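Local coordinates for prephenate dehydrogenase (Aquifex aeolicus, PDB 2G5C), which probably catalyses the NAD+-dependent oxidative decarboxylation of prephenate to 3-(4-hydroxyphenyl)pyruvate, a step of tyrosine biosynthesis, at residues A[16-21]-A[45-50]; A[53-58]-A[80-85]; A[63-68]-A[158-163]. All blocks are in the same frame, centred on the assembly; numbering follows the deposited sequence.

Interaction 1: A[16-21]-A[45-50]; sequences FAKSLR and LGIIDE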
loop_
_atom_site.group_PDB
_atom_site.type_symbol
_atom_site.label_atom_id
_atom_site.label_comp_id
_atom_site.label_asym_id
_atom_site.label_seq_id
_atom_site.Cartn_x
_atom_site.Cartn_y
_atom_site.Cartn_z
ATOM N N PHE A 16 -10.838 23.777 -5.847
ATOM C CA PHE A 16 -10.118 25.045 -5.886
ATOM C C PHE A 16 -11.117 26.185 -5.763
ATOM O O PHE A 16 -10.890 27.147 -5.032
ATOM C CB PHE A 16 -9.351 25.196 -7.198
ATOM C CG PHE A 16 -8.620 26.506 -7.321
ATOM C CD1 PHE A 16 -7.489 26.763 -6.550
ATOM C CD2 PHE A 16 -9.071 27.488 -8.196
ATOM C CE1 PHE A 16 -6.814 27.981 -6.649
ATOM C CE2 PHE A 16 -8.407 28.709 -8.305
ATOM C CZ PHE A 16 -7.275 28.955 -7.530
ATOM N N ALA A 17 -12.225 26.065 -6.486
ATOM C CA ALA A 17 -13.275 27.078 -6.475
ATOM C C ALA A 17 -13.834 27.294 -5.071
ATOM O O ALA A 17 -13.971 28.427 -4.609
ATOM C CB ALA A 17 -14.399 26.671 -7.428
ATOM N N LYS A 18 -14.157 26.198 -4.393
ATOM C CA LYS A 18 -14.703 26.282 -3.049
ATOM C C LYS A 18 -13.646 26.792 -2.085
ATOM O O LYS A 18 -13.939 27.585 -1.191
ATOM C CB LYS A 18 -15.209 24.910 -2.605
ATOM C CG LYS A 18 -16.265 24.323 -3.533
ATOM C CD LYS A 18 -16.771 22.977 -3.042
ATOM C CE LYS A 18 -17.536 23.110 -1.734
ATOM N NZ LYS A 18 -18.069 21.798 -1.274
ATOM N N SER A 19 -12.412 26.338 -2.267
ATOM C CA SER A 19 -11.329 26.769 -1.400
ATOM C C SER A 19 -11.125 28.264 -1.581
ATOM O O SER A 19 -10.712 28.962 -0.657
ATOM C CB SER A 19 -10.036 26.023 -1.740
ATOM O OG SER A 19 -10.159 24.636 -1.476
ATOM N N LEU A 20 -11.433 28.749 -2.779
ATOM C CA LEU A 20 -11.289 30.162 -3.097
ATOM C C LEU A 20 -12.252 31.020 -2.285
ATOM O O LEU A 20 -11.844 32.007 -1.673
ATOM C CB LEU A 20 -11.531 30.396 -4.592
ATOM C CG LEU A 20 -10.427 31.151 -5.337
ATOM C CD1 LEU A 20 -10.190 32.504 -4.694
ATOM C CD2 LEU A 20 -9.151 30.337 -5.303
ATOM N N ARG A 21 -13.527 30.644 -2.286
ATOM C CA ARG A 21 -14.550 31.379 -1.547
ATOM C C ARG A 21 -14.259 31.418 -0.053
ATOM O O ARG A 21 -14.186 32.492 0.545
ATOM C CB ARG A 21 -15.925 30.748 -1.761
ATOM C CG ARG A 21 -16.505 30.952 -3.142
ATOM C CD ARG A 21 -16.726 32.424 -3.434
ATOM N NE ARG A 21 -17.323 32.610 -4.752
ATOM C CZ ARG A 21 -17.364 33.769 -5.400
ATOM N NH1 ARG A 21 -16.839 34.859 -4.852
ATOM N NH2 ARG A 21 -17.920 33.834 -6.602
ATOM N N LEU A 45 -24.708 24.184 -6.708
ATOM C CA LEU A 45 -23.926 23.973 -5.499
ATOM C C LEU A 45 -23.221 25.244 -5.056
ATOM O O LEU A 45 -22.563 25.269 -4.016
ATOM C CB LEU A 45 -22.892 22.864 -5.723
ATOM C CG LEU A 45 -23.416 21.477 -6.102
ATOM C CD1 LEU A 45 -22.253 20.501 -6.170
ATOM C CD2 LEU A 45 -24.440 21.013 -5.076
ATOM N N GLY A 46 -23.365 26.301 -5.847
ATOM C CA GLY A 46 -22.721 27.556 -5.511
ATOM C C GLY A 46 -21.215 27.441 -5.647
ATOM O O GLY A 46 -20.467 28.176 -5.001
ATOM N N ILE A 47 -20.771 26.504 -6.479
ATOM C CA ILE A 47 -19.345 26.296 -6.710
ATOM C C ILE A 47 -18.839 27.431 -7.592
ATOM O O ILE A 47 -17.843 28.083 -7.274
ATOM C CB ILE A 47 -19.081 24.962 -7.437
ATOM C CG1 ILE A 47 -19.780 23.814 -6.705
ATOM C CG2 ILE A 47 -17.581 24.706 -7.511
ATOM C CD1 ILE A 47 -19.255 23.560 -5.316
ATOM N N ILE A 48 -19.541 27.651 -8.702
ATOM C CA ILE A 48 -19.214 28.709 -9.650
ATOM C C ILE A 48 -20.443 29.602 -9.814
ATOM O O ILE A 48 -21.566 29.184 -9.520
ATOM C CB ILE A 48 -18.828 28.133 -11.035
ATOM C CG1 ILE A 48 -20.011 27.364 -11.627
ATOM C CG2 ILE A 48 -17.617 27.211 -10.897
ATOM C CD1 ILE A 48 -19.814 26.935 -13.062
ATOM N N ASP A 49 -20.229 30.829 -10.278
ATOM C CA ASP A 49 -21.321 31.773 -10.477
ATOM C C ASP A 49 -22.084 31.454 -11.762
ATOM O O ASP A 49 -23.307 31.569 -11.819
ATOM C CB ASP A 49 -20.771 33.200 -10.540
ATOM C CG ASP A 49 -20.207 33.668 -9.209
ATOM O OD1 ASP A 49 -20.999 33.865 -8.262
ATOM O OD2 ASP A 49 -18.973 33.837 -9.106
ATOM N N GLU A 50 -21.347 31.048 -12.787
ATOM C CA GLU A 50 -21.923 30.713 -14.081
ATOM C C GLU A 50 -20.893 29.928 -14.874
ATOM O O GLU A 50 -19.694 30.017 -14.611
ATOM C CB GLU A 50 -22.297 31.985 -14.854
ATOM C CG GLU A 50 -22.767 31.718 -16.285
ATOM C CD GLU A 50 -22.971 32.984 -17.103
ATOM O OE1 GLU A 50 -23.312 32.860 -18.301
ATOM O OE2 GLU A 50 -22.794 34.098 -16.560
#
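K18 on helix 11-22 and I47 in the loop leading to strand 50-52 have CA atoms 5.9 Å apart, the nearest approach of the two backbones. The contact belongs to the Rossmann-type nucleotide-binding domain. Helix 11-22 follows the glycine-rich turn after strand 3-7 and begins with F11 and M12, which bind NAD. Just after helix 36-44, G46 takes a positive phi and completes a Schellman motif.

I47 serves two helix residues with two branches. Its CG2, anti to the backbone N, lies against A17 CB at 3.7 Å. Its other branch, with CG1 beside the backbone N (chi1 -52°), sends CD1 across the aliphatic chain of K18. Here I47 CD1 comes 3.4 Å from K18 CD, which is tight for two carbons. The K18 chain bends about its CG-CD bond, where I47 CD1 touches it, and NZ makes a weak hydrogen bond to S131 O. A17 CB also faces I47 O, which is buried and has no polar partner in the model.

One turn further along the helix, R21 reaches D49 to form a salt bridge. A bend at chi2 (-62°) turns the R21 chain toward the loop, where D49 OD2 sits at the edge of the guanidinium, in its plane. The carboxylate and guanidinium planes are nevertheless 80° apart. Both groups have further partners. R21 NH1 bonds to the backbone oxygens of F25 and G27, while D49 OD2 takes I29 N from strand 28-32. R21 favours one carboxylate oxygen: its NH2 is 2.7 Å from D49 OD2 but 3.5 Å from D49 OD1.

Interaction 2: A[53-58]-A[80-85]; sequences TSIAKV and KKLSYI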
loop_
_atom_site.group_PDB
_atom_site.type_symbol
_atom_site.label_atom_id
_atom_site.label_comp_id
_atom_site.label_asym_id
_atom_site.label_seq_id
_atom_site.Cartn_x
_atom_site.Cartn_y
_atom_site.Cartn_z
ATOM N N THR A 53 -20.460 25.489 -21.814
ATOM C CA THR A 53 -19.941 24.263 -22.392
ATOM C C THR A 53 -19.273 24.611 -23.715
ATOM O O THR A 53 -18.752 23.742 -24.410
ATOM C CB THR A 53 -21.078 23.250 -22.641
ATOM O OG1 THR A 53 -20.521 21.962 -22.933
ATOM C CG2 THR A 53 -21.944 23.699 -23.808
ATOM N N SER A 54 -19.295 25.896 -24.053
ATOM C CA SER A 54 -18.698 26.381 -25.292
ATOM C C SER A 54 -17.462 27.231 -25.006
ATOM O O SER A 54 -17.567 28.333 -24.466
ATOM C CB SER A 54 -19.718 27.206 -26.077
ATOM O OG SER A 54 -19.114 27.801 -27.208
ATOM N N ILE A 55 -16.297 26.715 -25.387
ATOM C CA ILE A 55 -15.030 27.400 -25.163
ATOM C C ILE A 55 -15.039 28.840 -25.680
ATOM O O ILE A 55 -14.434 29.723 -25.079
ATOM C CB ILE A 55 -13.858 26.613 -25.818
ATOM C CG1 ILE A 55 -12.523 27.300 -25.525
ATOM C CG2 ILE A 55 -14.073 26.508 -27.318
ATOM C CD1 ILE A 55 -12.138 27.323 -24.069
ATOM N N ALA A 56 -15.733 29.072 -26.789
ATOM C CA ALA A 56 -15.814 30.408 -27.376
ATOM C C ALA A 56 -16.495 31.391 -26.427
ATOM O O ALA A 56 -16.069 32.538 -26.299
ATOM C CB ALA A 56 -16.567 30.350 -28.704
ATOM N N LYS A 57 -17.549 30.926 -25.762
ATOM C CA LYS A 57 -18.314 31.742 -24.821
ATOM C C LYS A 57 -17.463 32.371 -23.724
ATOM O O LYS A 57 -17.784 33.448 -23.222
ATOM C CB LYS A 57 -19.407 30.898 -24.162
ATOM C CG LYS A 57 -20.832 31.276 -24.528
ATOM C CD LYS A 57 -21.179 30.860 -25.944
ATOM C CE LYS A 57 -22.676 30.989 -26.197
ATOM N NZ LYS A 57 -23.474 30.143 -25.253
ATOM N N VAL A 58 -16.385 31.691 -23.345
ATOM C CA VAL A 58 -15.503 32.175 -22.290
ATOM C C VAL A 58 -15.170 33.663 -22.374
ATOM O O VAL A 58 -15.041 34.331 -21.339
ATOM C CB VAL A 58 -14.180 31.371 -22.262
ATOM C CG1 VAL A 58 -13.271 31.909 -21.173
ATOM C CG2 VAL A 58 -14.475 29.891 -22.026
ATOM N N LYS A 80 -4.395 26.438 -26.775
ATOM C CA LYS A 80 -4.336 27.042 -28.100
ATOM C C LYS A 80 -5.563 27.903 -28.377
ATOM O O LYS A 80 -5.461 28.952 -29.011
ATOM C CB LYS A 80 -4.205 25.958 -29.175
ATOM C CG LYS A 80 -2.967 25.091 -29.015
ATOM C CD LYS A 80 -2.789 24.134 -30.182
ATOM C CE LYS A 80 -2.224 24.848 -31.404
ATOM N NZ LYS A 80 -0.828 25.322 -31.160
ATOM N N LYS A 81 -6.723 27.465 -27.905
ATOM C CA LYS A 81 -7.930 28.244 -28.115
ATOM C C LYS A 81 -7.896 29.465 -27.208
ATOM O O LYS A 81 -8.226 30.572 -27.628
ATOM C CB LYS A 81 -9.172 27.404 -27.823
ATOM C CG LYS A 81 -9.325 26.203 -28.738
ATOM C CD LYS A 81 -10.788 25.848 -28.924
ATOM C CE LYS A 81 -10.954 24.519 -29.638
ATOM N NZ LYS A 81 -10.452 23.386 -28.807
ATOM N N LEU A 82 -7.473 29.261 -25.965
ATOM C CA LEU A 82 -7.392 30.349 -24.997
ATOM C C LEU A 82 -6.401 31.444 -25.385
ATOM O O LEU A 82 -6.539 32.591 -24.958
ATOM C CB LEU A 82 -7.021 29.797 -23.617
ATOM C CG LEU A 82 -8.089 28.943 -22.927
ATOM C CD1 LEU A 82 -7.568 28.439 -21.587
ATOM C CD2 LEU A 82 -9.347 29.776 -22.733
ATOM N N SER A 83 -5.403 31.089 -26.189
ATOM C CA SER A 83 -4.393 32.050 -26.613
ATOM C C SER A 83 -4.973 33.252 -27.356
ATOM O O SER A 83 -4.465 34.367 -27.228
ATOM C CB SER A 83 -3.334 31.361 -27.481
ATOM O OG SER A 83 -3.914 30.706 -28.594
ATOM N N TYR A 84 -6.033 33.037 -28.130
ATOM C CA TYR A 84 -6.642 34.141 -28.865
ATOM C C TYR A 84 -7.931 34.663 -28.234
ATOM O O TYR A 84 -8.544 35.602 -28.739
ATOM C CB TYR A 84 -6.886 33.742 -30.325
ATOM C CG TYR A 84 -7.599 32.427 -30.519
ATOM C CD1 TYR A 84 -8.924 32.261 -30.116
ATOM C CD2 TYR A 84 -6.956 31.352 -31.133
ATOM C CE1 TYR A 84 -9.596 31.053 -30.321
ATOM C CE2 TYR A 84 -7.617 30.140 -31.344
ATOM C CZ TYR A 84 -8.935 29.999 -30.937
ATOM O OH TYR A 84 -9.597 28.810 -31.151
ATOM N N ILE A 85 -8.336 34.058 -27.123
ATOM C CA ILE A 85 -9.541 34.484 -26.421
ATOM C C ILE A 85 -9.138 35.357 -25.238
ATOM O O ILE A 85 -9.722 36.411 -24.997
ATOM C CB ILE A 85 -10.334 33.273 -25.887
ATOM C CG1 ILE A 85 -10.793 32.397 -27.051
ATOM C CG2 ILE A 85 -11.525 33.747 -25.069
ATOM C CD1 ILE A 85 -11.353 31.063 -26.615
#
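I55 meets K81, L82 and I85 without any flat side group in the contact. The one aromatic ring of the two segments, that of Y84, packs on its own segment: K81 O lies 3.0 Å above one of its faces, offset toward the rim. The contact sits in the Rossmann-type domain. It joins the loop between strands 50-52 and 65-68 to the later turns of helix 72-85, the helical link of the next beta-alpha-beta unit.

I55 points toward the helix and carries its side of the contact. Its branches spread over three residues of the helical segment. CG1 is anti to the backbone N (chi1 -177°), which carries CD1 forward to L82 CD2 at 3.9 Å. CG2 lies between the backbone N and the carbonyl carbon, and rests against the methylene chain of K81, 3.7 Å from K81 CD. The lysine thus contributes carbon here and not charge. The two chains cross at a slant.

I85 comes in from the next turn. Its CD1 is 4.1 Å from I55 CG1, so I55 CG1 packs against I85 as well as K81. Beyond the pair, I85 also touches E59. The I55 side chain is about 7 Å from the bound NAD. I85 CD1 further lies 3.7 Å from I55 O, the oxygen that accepts V58 N in the loop's own turn.

Interaction 3: A[63-68]-A[158-163]; sequences PDFVML and KRVWED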
loop_
_atom_site.group_PDB
_atom_site.type_symbol
_atom_site.label_atom_id
_atom_site.label_comp_id
_atom_site.label_asym_id
_atom_site.label_seq_id
_atom_site.Cartn_x
_atom_site.Cartn_y
_atom_site.Cartn_z
ATOM N N PRO A 63 -11.977 36.256 -18.406
ATOM C CA PRO A 63 -11.183 35.815 -17.255
ATOM C C PRO A 63 -9.745 36.312 -17.269
ATOM O O PRO A 63 -9.109 36.373 -18.321
ATOM C CB PRO A 63 -11.273 34.296 -17.346
ATOM C CG PRO A 63 -11.321 34.062 -18.825
ATOM C CD PRO A 63 -12.276 35.128 -19.311
ATOM N N ASP A 64 -9.240 36.679 -16.094
ATOM C CA ASP A 64 -7.864 37.147 -15.982
ATOM C C ASP A 64 -7.024 36.169 -15.161
ATOM O O ASP A 64 -5.814 36.342 -15.008
ATOM C CB ASP A 64 -7.822 38.549 -15.370
ATOM C CG ASP A 64 -8.687 38.683 -14.136
ATOM O OD1 ASP A 64 -8.835 39.826 -13.651
ATOM O OD2 ASP A 64 -9.216 37.662 -13.651
ATOM N N PHE A 65 -7.680 35.135 -14.643
ATOM C CA PHE A 65 -7.014 34.104 -13.852
ATOM C C PHE A 65 -7.650 32.769 -14.239
ATOM O O PHE A 65 -8.827 32.547 -13.989
ATOM C CB PHE A 65 -7.217 34.364 -12.357
ATOM C CG PHE A 65 -6.335 33.531 -11.475
ATOM C CD1 PHE A 65 -5.024 33.918 -11.218
ATOM C CD2 PHE A 65 -6.803 32.340 -10.928
ATOM C CE1 PHE A 65 -4.189 33.130 -10.428
ATOM C CE2 PHE A 65 -5.975 31.541 -10.138
ATOM C CZ PHE A 65 -4.666 31.936 -9.888
ATOM N N VAL A 66 -6.872 31.886 -14.852
ATOM C CA VAL A 66 -7.393 30.600 -15.289
ATOM C C VAL A 66 -6.705 29.403 -14.631
ATOM O O VAL A 66 -5.479 29.337 -14.564
ATOM C CB VAL A 66 -7.274 30.472 -16.824
ATOM C CG1 VAL A 66 -7.894 29.168 -17.296
ATOM C CG2 VAL A 66 -7.960 31.663 -17.491
HETATM N N MSE A 67 -7.509 28.458 -14.149
HETATM C CA MSE A 67 -6.984 27.254 -13.504
HETATM C C MSE A 67 -7.381 26.015 -14.296
HETATM O O MSE A 67 -8.518 25.555 -14.215
HETATM C CB MSE A 67 -7.517 27.134 -12.072
HETATM C CG MSE A 67 -7.077 25.855 -11.338
HETATM SE SE MSE A 67 -5.180 25.807 -10.953
HETATM C CE MSE A 67 -5.160 27.096 -9.518
ATOM N N LEU A 68 -6.437 25.487 -15.069
ATOM C CA LEU A 68 -6.679 24.295 -15.865
ATOM C C LEU A 68 -6.833 23.114 -14.907
ATOM O O LEU A 68 -5.884 22.721 -14.214
ATOM C CB LEU A 68 -5.516 24.070 -16.834
ATOM C CG LEU A 68 -5.293 25.227 -17.818
ATOM C CD1 LEU A 68 -4.082 24.935 -18.681
ATOM C CD2 LEU A 68 -6.528 25.418 -18.687
ATOM N N LYS A 158 1.579 31.831 -6.496
ATOM C CA LYS A 158 2.099 31.319 -5.233
ATOM C C LYS A 158 1.244 31.799 -4.068
ATOM O O LYS A 158 0.795 31.003 -3.245
ATOM C CB LYS A 158 3.544 31.777 -5.013
ATOM C CG LYS A 158 4.099 31.394 -3.646
ATOM C CD LYS A 158 5.543 31.836 -3.465
ATOM C CE LYS A 158 6.052 31.486 -2.071
ATOM N NZ LYS A 158 7.450 31.952 -1.850
ATOM N N ARG A 159 1.018 33.107 -4.001
ATOM C CA ARG A 159 0.214 33.679 -2.927
ATOM C C ARG A 159 -1.194 33.099 -2.881
ATOM O O ARG A 159 -1.744 32.884 -1.803
ATOM C CB ARG A 159 0.128 35.202 -3.072
ATOM C CG ARG A 159 1.447 35.932 -2.864
ATOM C CD ARG A 159 1.218 37.439 -2.737
ATOM N NE ARG A 159 2.462 38.190 -2.588
ATOM C CZ ARG A 159 3.389 38.300 -3.536
ATOM N NH1 ARG A 159 3.213 37.706 -4.708
ATOM N NH2 ARG A 159 4.492 39.008 -3.314
ATOM N N VAL A 160 -1.778 32.855 -4.054
ATOM C CA VAL A 160 -3.127 32.306 -4.136
ATOM C C VAL A 160 -3.192 30.928 -3.483
ATOM O O VAL A 160 -4.063 30.662 -2.655
ATOM C CB VAL A 160 -3.593 32.179 -5.601
ATOM C CG1 VAL A 160 -5.008 31.619 -5.651
ATOM C CG2 VAL A 160 -3.532 33.535 -6.284
ATOM N N TRP A 161 -2.271 30.051 -3.866
ATOM C CA TRP A 161 -2.230 28.710 -3.298
ATOM C C TRP A 161 -2.076 28.777 -1.783
ATOM O O TRP A 161 -2.726 28.036 -1.049
ATOM C CB TRP A 161 -1.075 27.922 -3.906
ATOM C CG TRP A 161 -1.396 27.327 -5.243
ATOM C CD1 TRP A 161 -0.723 27.526 -6.411
ATOM C CD2 TRP A 161 -2.427 26.373 -5.531
ATOM N NE1 TRP A 161 -1.264 26.751 -7.408
ATOM C CE2 TRP A 161 -2.311 26.032 -6.895
ATOM C CE3 TRP A 161 -3.438 25.771 -4.768
ATOM C CZ2 TRP A 161 -3.167 25.112 -7.516
ATOM C CZ3 TRP A 161 -4.288 24.858 -5.383
ATOM C CH2 TRP A 161 -4.146 24.538 -6.743
ATOM N N GLU A 162 -1.213 29.673 -1.318
ATOM C CA GLU A 162 -0.989 29.837 0.111
ATOM C C GLU A 162 -2.269 30.326 0.785
ATOM O O GLU A 162 -2.534 29.997 1.939
ATOM C CB GLU A 162 0.146 30.838 0.363
ATOM C CG GLU A 162 1.455 30.462 -0.313
ATOM C CD GLU A 162 2.590 31.410 0.026
ATOM O OE1 GLU A 162 2.491 32.614 -0.290
ATOM O OE2 GLU A 162 3.588 30.944 0.609
ATOM N N ASP A 163 -3.059 31.110 0.057
ATOM C CA ASP A 163 -4.310 31.637 0.592
ATOM C C ASP A 163 -5.336 30.536 0.803
ATOM O O ASP A 163 -6.297 30.706 1.550
ATOM C CB ASP A 163 -4.880 32.711 -0.335
ATOM C CG ASP A 163 -4.162 34.045 -0.193
ATOM O OD1 ASP A 163 -4.149 34.591 0.931
ATOM O OD2 ASP A 163 -3.610 34.545 -1.198
#
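F65 and V160 mark the nearest approach of the two backbones, with their CA atoms 10.6 Å apart. Strand 65-68 and helix 151-163 therefore meet through side chains alone. F65 and M67, two places apart on the strand, both point to the helix. V160 and W161 answer from successive helix positions.

F65 and V160 approach from opposite directions. The far end of the ring does the touching: F65 CZ is 4.1 Å from V160 CG2, and the methyl comes to the ring obliquely. M67, a selenomethionine, has CG anti to the backbone N (chi1 177°), and its chain then bends twice to bring CE to the indole. This is an oblique Met-aromatic contact. M67 SE lies 5.2 Å from the centroid of the six-membered ring of W161, 60° off the ring normal.

In this Rossmann-type domain, strand 65-68 lies inside the sheet, between strands 3-7 and 91-94. Helix 151-163 leads to the edge strand 167-170, so the contact ties the far end of the domain back to its middle. W161 also meets F16 and Y136 edge-to-face. With the indole cut back to an alanine, the M67 methyl would probably lose one of its neighbours, and F16 and Y136 their edge-to-face partner, opening a gap between helix and sheet. The indole touches M67 with its benzo side. M67 CE is 3.5 Å from W161 CZ2 and 3.9 Å from W161 CH2.

All three contacts lie in one nucleotide-binding domain. The salt bridge of interaction 1 and the lysine chains of interactions 1 and 2 lie in partly buried contacts, while interaction 3, buried between central strand and helix, is carbon, selenium and rings. Interaction 1 is joined to interaction 3 through F16 on helix 11-22: F16 CE1 lies 3.4 Å from M67 CE, and the F16 ring also touches F65, V160 and W161. Interactions 1 and 2 follow each other along the chain but touch nowhere else. Interaction 2 meets interaction 3 where its loop enters strand 65-68, with V58 O 3.5 Å from P63 CD. Strand 65-68 then leads on to helix 72-85.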